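Local coordinates for protein Myo-inositol phosphohydrolase (Mitsuokella multacida, PDB 4WU3) that probably removes phosphate groups from myo-inositol phosphates such as phytate, as a phosphatase of the PTP-like phytase family, at residues Arg147-Asp150 with Ile151-Leu155; Thr547-Tyr550 with Met551-Asp555; Ala593-Tyr596 with His597-Ala600. The protein carries 2 engineered substitutions. One frame throughout, in Å; residues are numbered along the deposited sequence.

In the fold
Each contact is local, along one or two turns of a helix or, in contact 1, across its N-terminal cap. Contact 2 is the buried member: its helix, 545-558, leaves the phosphate-binding loop, and its side chains meet mostly through methyl, sulfur and ring. Contacts 1 and 3 are partly buried and touch each other, since the start of helix 149-161 lies against the start of helix 593-613; their centres are about 11 Å apart, and a salt bridge between Arg147 and Asp594 joins them together with packing of Ile151. Contact 1 mixes charge and aliphatic packing. Contact 3 adds a bridging water and carries Tyr596 to the same bound inositol phosphate that contact 2 approaches through Thr547.

Contact 1 (Arg147-Asp150 with Ile151-Leu155); sequences RTED and IIIPL
Arg147 lies alongside the first turns of helix 149-161 and touches Ile152, Ile151 and Leu155 in succession. Its CB rests 3.6 Å from Ile152 CG1. With CG beside the backbone N (chi1 -73°), the chain then runs extended to NE, crossing Ile151 at about a right angle so that CD passes 4.0 Å from Ile151 CG2. At the tip, Leu155 CD2 comes over one face of the guanidinium, displaced toward its rim and 3.4 Å from Arg147 NH1. The N-H groups have polar partners: NE forms a salt bridge with Asp594 on helix 593-613, and NH1 is hydrogen-bonded to Asn144.

Thr148 takes the N-cap position. Its carbonyl O accepts two bonds, from Ile152 N and Ile151 N, both at 3.0 Å; the first is nearly in line with the C=O, whereas the second donor sits above the carbonyl plane. The side-chain hydroxyl turns to Asp150 instead, OG1 donating to OD1 at 2.6 Å from well above the carboxylate plane. Glu149 O receives Ile153 N at 3.0 Å in an almost straight bond, but Pro154 has no N-H to offer the next carbonyl. Pro154 CG instead lies 3.1 Å from Asp150 O, and the helix kinks there. Glu149 reaches out to a salt bridge with Lys224, while Ile152 and Ile153 pack on Thr210 of strand 205-211.

Acidic Glu149 and Asp150 in the first turn would probably suit the positive end of the helix dipole, while the arginine combines an aliphatic stem against Ile151 and Ile152 with a charged end shared between Asn144 and Asp594 of the neighbouring helix.

Contact 2 (Thr547-Tyr550 with Met551-Asp555); sequences TTAY and MAMYD
This is an i to i+3 Met-aromatic contact, Met553 over Tyr550, joined by an i to i+4 pairing of Thr547 with Met551, buried in helix 545-558 directly after the phosphate-binding loop. The Met553 chain bends at its last torsion (chi3 -91°), which swings the methyl over the tyrosine: CE stands 4.1 Å from the centroid of the Tyr550 ring and only 8° off its normal, a CH-pi contact. SD lies higher above the same face, 5.4 Å from that centroid. The methyl also nears the backbone, with Met553 CE 3.5 Å from Ala549 O.

Elsewhere on the helix Thr547 and Met551 run side by side, CG2 of the threonine 3.4 Å from SD of the methionine. Regular i to i+4 backbone bonds, such as Met551 N to Thr547 O at 2.9 Å, hold this turn. Phe538 of the central strand 535-539 packs on Thr547, Tyr550 and Met551.

The chemistry is thus divided: methyl, sulfur and ring fill the interior, while both threonine hydroxyls tie the helix start by hydrogen bonds to the phosphate-binding loop, Thr547 OG1 through Ser540 and Thr548 OG1 through Ala544, and Thr548 OG1 also reaches Asn577.

Contact 3 (Ala593-Tyr596 with His597-Ala600); sequences ADYY and HQKA. With 4IP (inositol-(1,3,4,5)-tetrakisphosphate), chain F.
The start of helix 593-613 is regular, with His597, Gln598, Lys599 and Ala600 each donating its N-H to the carbonyl four residues back, as in Ala600 N to Tyr596 O at 2.9 Å. Tyr595 and Gln598 run side by side, pointing the same way, with ring and amide planes 47° apart and Gln598 OE1 3.9 Å from Tyr595 CD1. Gln598 gets there by setting CG anti to its own N (chi1 174°) and then staying extended. One water ties the pair together: it donates to Gln598 OE1 at 2.7 Å and to Tyr595 O at 3.0 Å, and lies in the plane of the Tyr595 ring, at its edge. That carbonyl also accepts Lys599 N at 3.1 Å, and the Lys599 CG methylene packs 3.4 Å from Tyr595 O. Ile151 of helix 149-161 packs on both Tyr595 and Gln598.

Tyr596 points to the inositol-(1,3,4,5)-tetrakisphosphate, in whose pocket it is seen. Its hydroxyl and OPG of the 5-phosphate are modelled too close to be trusted, so the edge-on approach of that phosphate is doubtful in detail; ring atom Tyr596 CE1 is 3.8 Å from OPH of the ligand. Tyr581 stacks edge-to-face with the ring, and Lys592, just before the helix, is hydrogen-bonded to the ligand.

His597 has both ring nitrogens hydrogen-bonded to carboxylates, NE2 to Glu158 of helix 149-161 and ND1 to Glu582. Two acidic partners would probably favour a positively charged imidazole. One short stretch therefore does two jobs: its histidine meets Glu158 and Glu582, and Asp594 meets Arg147 just ahead of helix 149-161, while its tyrosine Tyr596 lines the inositol phosphate pocket.

Contact 1 (Arg147-Asp150 with Ile151-Leu155)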
loop_
_atom_site.group_PDB
_atom_site.type_symbol
_atom_site.label_atom_id
_atom_site.label_comp_id
_atom_site.label_asym_id
_atom_site.label_seq_id
_atom_site.Cartn_x
_atom_site.Cartn_y
_atom_site.Cartn_z
ATOM N N ARG A 147 12.883 6.589 7.334
ATOM C CA ARG A 147 14.054 6.532 8.178
ATOM C C ARG A 147 14.121 5.298 9.071
ATOM O O ARG A 147 13.110 4.802 9.565
ATOM C CB ARG A 147 14.114 7.780 9.039
ATOM C CG ARG A 147 14.495 9.010 8.258
ATOM C CD ARG A 147 14.292 10.282 9.059
ATOM N NE ARG A 147 14.792 11.411 8.295
ATOM C CZ ARG A 147 14.315 12.647 8.377
ATOM N NH1 ARG A 147 13.309 12.935 9.192
ATOM N NH2 ARG A 147 14.841 13.595 7.629
ATOM N N THR A 148 15.343 4.823 9.277
ATOM C CA THR A 148 15.619 3.764 10.218
ATOM C C THR A 148 15.772 4.306 11.657
ATOM O O THR A 148 16.043 5.487 11.880
ATOM C CB THR A 148 16.934 3.067 9.852
ATOM O OG1 THR A 148 18.019 3.967 10.101
ATOM C CG2 THR A 148 16.955 2.643 8.386
ATOM N N GLU A 149 15.630 3.410 12.622
ATOM C CA GLU A 149 15.783 3.734 14.026
ATOM C C GLU A 149 17.083 4.494 14.327
ATOM O O GLU A 149 17.079 5.414 15.134
ATOM C CB GLU A 149 15.736 2.439 14.835
ATOM C CG GLU A 149 15.777 2.621 16.337
ATOM C CD GLU A 149 15.986 1.309 17.069
ATOM O OE1 GLU A 149 15.302 0.317 16.731
ATOM O OE2 GLU A 149 16.835 1.269 17.984
ATOM N N ASP A 150 18.196 4.117 13.700
ATOM C CA ASP A 150 19.478 4.726 14.069
ATOM C C ASP A 150 19.675 6.125 13.487
ATOM O O ASP A 150 20.613 6.827 13.849
ATOM C CB ASP A 150 20.683 3.829 13.743
ATOM C CG ASP A 150 20.583 3.168 12.407
ATOM O OD1 ASP A 150 20.197 3.860 11.454
ATOM O OD2 ASP A 150 20.921 1.966 12.306
ATOM N N ILE A 151 18.799 6.529 12.586
ATOM C CA ILE A 151 18.738 7.923 12.195
ATOM C C ILE A 151 17.715 8.658 13.075
ATOM O O ILE A 151 17.970 9.771 13.549
ATOM C CB ILE A 151 18.362 8.059 10.713
ATOM C CG1 ILE A 151 19.543 7.662 9.829
ATOM C CG2 ILE A 151 17.958 9.482 10.393
ATOM C CD1 ILE A 151 20.727 8.595 9.964
ATOM N N ILE A 152 16.570 8.013 13.319
ATOM C CA ILE A 152 15.448 8.665 14.014
ATOM C C ILE A 152 15.767 9.050 15.462
ATOM O O ILE A 152 15.472 10.164 15.885
ATOM C CB ILE A 152 14.184 7.783 13.988
ATOM C CG1 ILE A 152 13.617 7.738 12.570
ATOM C CG2 ILE A 152 13.138 8.303 14.965
ATOM C CD1 ILE A 152 12.571 6.672 12.363
ATOM N N ILE A 153 16.369 8.140 16.220
ATOM C CA ILE A 153 16.635 8.397 17.642
ATOM C C ILE A 153 17.546 9.617 17.860
ATOM O O ILE A 153 17.189 10.536 18.609
ATOM C CB ILE A 153 17.221 7.156 18.346
ATOM C CG1 ILE A 153 16.223 5.986 18.299
ATOM C CG2 ILE A 153 17.594 7.466 19.795
ATOM C CD1 ILE A 153 14.845 6.320 18.822
ATOM N N PRO A 154 18.729 9.637 17.219
ATOM C CA PRO A 154 19.592 10.822 17.377
ATOM C C PRO A 154 19.027 12.095 16.734
ATOM O O PRO A 154 19.291 13.186 17.208
ATOM C CB PRO A 154 20.910 10.407 16.697
ATOM C CG PRO A 154 20.578 9.212 15.857
ATOM C CD PRO A 154 19.417 8.533 16.524
ATOM N N LEU A 155 18.257 11.958 15.662
ATOM C CA LEU A 155 17.617 13.106 15.041
ATOM C C LEU A 155 16.619 13.766 15.998
ATOM O O LEU A 155 16.614 14.995 16.176
ATOM C CB LEU A 155 16.923 12.700 13.737
ATOM C CG LEU A 155 16.191 13.846 13.033
ATOM C CD1 LEU A 155 17.132 15.022 12.769
ATOM C CD2 LEU A 155 15.557 13.366 11.735
#

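Contact 2 (Thr547-Tyr550 with Met551-Asp555)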
loop_
_atom_site.group_PDB
_atom_site.type_symbol
_atom_site.label_atom_id
_atom_site.label_comp_id
_atom_site.label_asym_id
_atom_site.label_seq_id
_atom_site.Cartn_x
_atom_site.Cartn_y
_atom_site.Cartn_z
ATOM N N THR A 547 37.765 8.439 4.481
ATOM C CA THR A 547 39.142 8.893 4.575
ATOM C C THR A 547 39.269 10.319 5.117
ATOM O O THR A 547 40.088 10.576 6.013
ATOM C CB THR A 547 39.831 8.805 3.199
ATOM O OG1 THR A 547 40.076 7.431 2.878
ATOM C CG2 THR A 547 41.150 9.559 3.192
ATOM N N THR A 548 38.471 11.240 4.581
ATOM C CA THR A 548 38.526 12.638 5.002
ATOM C C THR A 548 37.976 12.835 6.410
ATOM O O THR A 548 38.465 13.679 7.167
ATOM C CB THR A 548 37.771 13.569 4.041
ATOM O OG1 THR A 548 38.180 13.313 2.692
ATOM C CG2 THR A 548 38.076 15.006 4.378
ATOM N N ALA A 549 36.975 12.041 6.766
ATOM C CA ALA A 549 36.466 12.027 8.139
ATOM C C ALA A 549 37.576 11.683 9.147
ATOM O O ALA A 549 37.820 12.416 10.102
ATOM C CB ALA A 549 35.317 11.032 8.261
ATOM N N TYR A 550 38.259 10.564 8.933
ATOM C CA TYR A 550 39.341 10.172 9.834
ATOM C C TYR A 550 40.503 11.166 9.804
ATOM O O TYR A 550 41.044 11.528 10.862
ATOM C CB TYR A 550 39.802 8.740 9.543
ATOM C CG TYR A 550 38.991 7.724 10.317
ATOM C CD1 TYR A 550 39.324 7.395 11.631
ATOM C CD2 TYR A 550 37.866 7.133 9.760
ATOM C CE1 TYR A 550 38.569 6.487 12.350
ATOM C CE2 TYR A 550 37.106 6.218 10.474
ATOM C CZ TYR A 550 37.459 5.897 11.766
ATOM O OH TYR A 550 36.697 4.984 12.477
ATOM N N MET A 551 40.877 11.641 8.618
ATOM C CA MET A 551 41.955 12.630 8.543
ATOM C C MET A 551 41.621 13.905 9.345
ATOM O O MET A 551 42.478 14.448 10.043
ATOM C CB MET A 551 42.284 12.980 7.094
ATOM C CG MET A 551 42.930 11.845 6.319
ATOM S SD MET A 551 43.012 12.127 4.544
ATOM C CE MET A 551 44.413 13.249 4.484
ATOM N N ALA A 552 40.377 14.368 9.244
ATOM C CA ALA A 552 39.930 15.552 9.961
ATOM C C ALA A 552 39.920 15.322 11.473
ATOM O O ALA A 552 40.229 16.228 12.246
ATOM C CB ALA A 552 38.545 15.962 9.477
ATOM N N MET A 553 39.559 14.115 11.899
ATOM C CA MET A 553 39.541 13.801 13.328
ATOM C C MET A 553 40.952 13.755 13.915
ATOM O O MET A 553 41.190 14.230 15.026
ATOM C CB MET A 553 38.836 12.470 13.575
ATOM C CG MET A 553 37.324 12.576 13.562
ATOM S SD MET A 553 36.548 11.027 14.019
ATOM C CE MET A 553 36.340 10.222 12.433
ATOM N N TYR A 554 41.879 13.163 13.175
ATOM C CA TYR A 554 43.265 13.110 13.599
ATOM C C TYR A 554 43.891 14.511 13.596
ATOM O O TYR A 554 44.566 14.893 14.549
ATOM C CB TYR A 554 44.046 12.164 12.686
ATOM C CG TYR A 554 45.469 11.909 13.112
ATOM C CD1 TYR A 554 45.765 11.513 14.407
ATOM C CD2 TYR A 554 46.514 12.033 12.215
ATOM C CE1 TYR A 554 47.066 11.269 14.799
ATOM C CE2 TYR A 554 47.817 11.785 12.600
ATOM C CZ TYR A 554 48.087 11.403 13.892
ATOM O OH TYR A 554 49.392 11.161 14.275
ATOM N N ASP A 555 43.667 15.275 12.527
ATOM C CA ASP A 555 44.129 16.652 12.459
ATOM C C ASP A 555 43.700 17.411 13.722
ATOM O O ASP A 555 44.534 18.022 14.397
ATOM C CB ASP A 555 43.580 17.326 11.202
ATOM C CG ASP A 555 44.332 18.614 10.823
ATOM O OD1 ASP A 555 45.219 19.071 11.586
ATOM O OD2 ASP A 555 44.020 19.179 9.746
#

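Contact 3 (Ala593-Tyr596 with His597-Ala600)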
loop_
_atom_site.group_PDB
_atom_site.type_symbol
_atom_site.label_atom_id
_atom_site.label_comp_id
_atom_site.label_asym_id
_atom_site.label_seq_id
_atom_site.Cartn_x
_atom_site.Cartn_y
_atom_site.Cartn_z
ATOM N N ALA A 593 21.049 12.047 2.189
ATOM C CA ALA A 593 20.789 13.321 2.852
ATOM C C ALA A 593 20.907 13.243 4.370
ATOM O O ALA A 593 21.631 14.019 4.976
ATOM C CB ALA A 593 19.416 13.841 2.459
ATOM N N ASP A 594 20.191 12.307 4.978
ATOM C CA ASP A 594 20.237 12.105 6.425
ATOM C C ASP A 594 21.633 11.736 6.918
ATOM O O ASP A 594 22.002 12.070 8.044
ATOM C CB ASP A 594 19.249 11.004 6.844
ATOM C CG ASP A 594 17.789 11.408 6.640
ATOM O OD1 ASP A 594 17.490 12.628 6.642
ATOM O OD2 ASP A 594 16.936 10.499 6.483
ATOM N N TYR A 595 22.394 11.025 6.087
ATOM C CA TYR A 595 23.741 10.556 6.481
ATOM C C TYR A 595 24.797 11.662 6.383
ATOM O O TYR A 595 25.694 11.733 7.227
ATOM C CB TYR A 595 24.147 9.303 5.697
ATOM C CG TYR A 595 23.211 8.137 5.955
ATOM C CD1 TYR A 595 23.343 7.343 7.090
ATOM C CD2 TYR A 595 22.167 7.865 5.088
ATOM C CE1 TYR A 595 22.475 6.299 7.337
ATOM C CE2 TYR A 595 21.293 6.823 5.325
ATOM C CZ TYR A 595 21.446 6.040 6.444
ATOM O OH TYR A 595 20.551 5.013 6.655
ATOM N N TYR A 596 24.680 12.525 5.377
ATOM C CA TYR A 596 25.469 13.757 5.331
ATOM C C TYR A 596 25.149 14.641 6.531
ATOM O O TYR A 596 26.039 15.228 7.139
ATOM C CB TYR A 596 25.153 14.558 4.076
ATOM C CG TYR A 596 25.706 13.999 2.787
ATOM C CD1 TYR A 596 26.994 13.482 2.720
ATOM C CD2 TYR A 596 24.957 14.044 1.615
ATOM C CE1 TYR A 596 27.506 12.993 1.527
ATOM C CE2 TYR A 596 25.464 13.556 0.417
ATOM C CZ TYR A 596 26.735 13.028 0.378
ATOM O OH TYR A 596 27.242 12.550 -0.816
ATOM N N HIS A 597 23.869 14.742 6.868
ATOM C CA HIS A 597 23.469 15.586 7.983
ATOM C C HIS A 597 24.072 15.069 9.276
ATOM O O HIS A 597 24.546 15.832 10.111
ATOM C CB HIS A 597 21.955 15.629 8.128
ATOM C CG HIS A 597 21.505 16.206 9.429
ATOM N ND1 HIS A 597 21.562 17.557 9.703
ATOM C CD2 HIS A 597 21.023 15.616 10.547
ATOM C CE1 HIS A 597 21.117 17.777 10.927
ATOM N NE2 HIS A 597 20.784 16.616 11.460
ATOM N N GLN A 598 24.032 13.756 9.439
ATOM C CA GLN A 598 24.582 13.126 10.617
ATOM C C GLN A 598 26.094 13.403 10.687
ATOM O O GLN A 598 26.647 13.621 11.765
ATOM C CB GLN A 598 24.268 11.632 10.566
ATOM C CG GLN A 598 24.892 10.775 11.646
ATOM C CD GLN A 598 24.273 9.396 11.673
ATOM O OE1 GLN A 598 24.195 8.715 10.649
ATOM N NE2 GLN A 598 23.815 8.974 12.849
ATOM N N LYS A 599 26.764 13.420 9.542
ATOM C CA LYS A 599 28.193 13.714 9.550
ATOM C C LYS A 599 28.449 15.159 9.946
ATOM O O LYS A 599 29.334 15.452 10.743
ATOM C CB LYS A 599 28.826 13.443 8.188
ATOM C CG LYS A 599 29.015 11.975 7.855
ATOM C CD LYS A 599 29.611 11.859 6.464
ATOM C CE LYS A 599 29.855 10.428 6.051
ATOM N NZ LYS A 599 30.225 10.409 4.610
ATOM N N ALA A 600 27.669 16.065 9.377
ATOM C CA ALA A 600 27.827 17.463 9.678
ATOM C C ALA A 600 27.679 17.687 11.174
ATOM O O ALA A 600 28.441 18.420 11.776
ATOM C CB ALA A 600 26.797 18.272 8.913
HETATM C C1 4IP F . 32.775 7.292 -0.764
HETATM O O1 4IP F . 34.093 7.567 -0.289
HETATM C C2 4IP F . 32.830 6.298 -1.917
HETATM O O2 4IP F . 33.691 6.796 -2.932
HETATM C C3 4IP F . 31.456 6.078 -2.535
HETATM O O3 4IP F . 31.564 5.169 -3.634
HETATM C C4 4IP F . 30.831 7.387 -3.008
HETATM O O4 4IP F . 29.507 7.125 -3.488
HETATM C C5 4IP F . 30.774 8.388 -1.860
HETATM O O5 4IP F . 30.241 9.636 -2.309
HETATM C C6 4IP F . 32.152 8.605 -1.236
HETATM O O6 4IP F . 32.061 9.511 -0.134
HETATM P P1 4IP F . 34.853 6.624 0.767
HETATM O O1P 4IP F . 34.126 6.854 2.063
HETATM O O2P 4IP F . 36.265 7.147 0.723
HETATM O O3P 4IP F . 34.720 5.235 0.196
HETATM P P3 4IP F . 30.688 3.813 -3.655
HETATM O O4P 4IP F . 29.319 4.256 -3.196
HETATM O O5P 4IP F . 31.414 2.895 -2.699
HETATM O O6P 4IP F . 30.718 3.367 -5.095
HETATM P P4 4IP F . 28.996 7.628 -4.937
HETATM O O7P 4IP F . 30.079 7.203 -5.898
HETATM O O8P 4IP F . 27.700 6.875 -5.112
HETATM O O9P 4IP F . 28.854 9.128 -4.763
HETATM P P5 4IP F . 29.274 10.493 -1.339
HETATM O OPF 4IP F . 28.578 9.470 -0.454
HETATM O OPG 4IP F . 28.362 11.203 -2.317
HETATM O OPH 4IP F . 30.218 11.402 -0.586
HETATM O O HOH W 1 26.040 9.187 8.724
#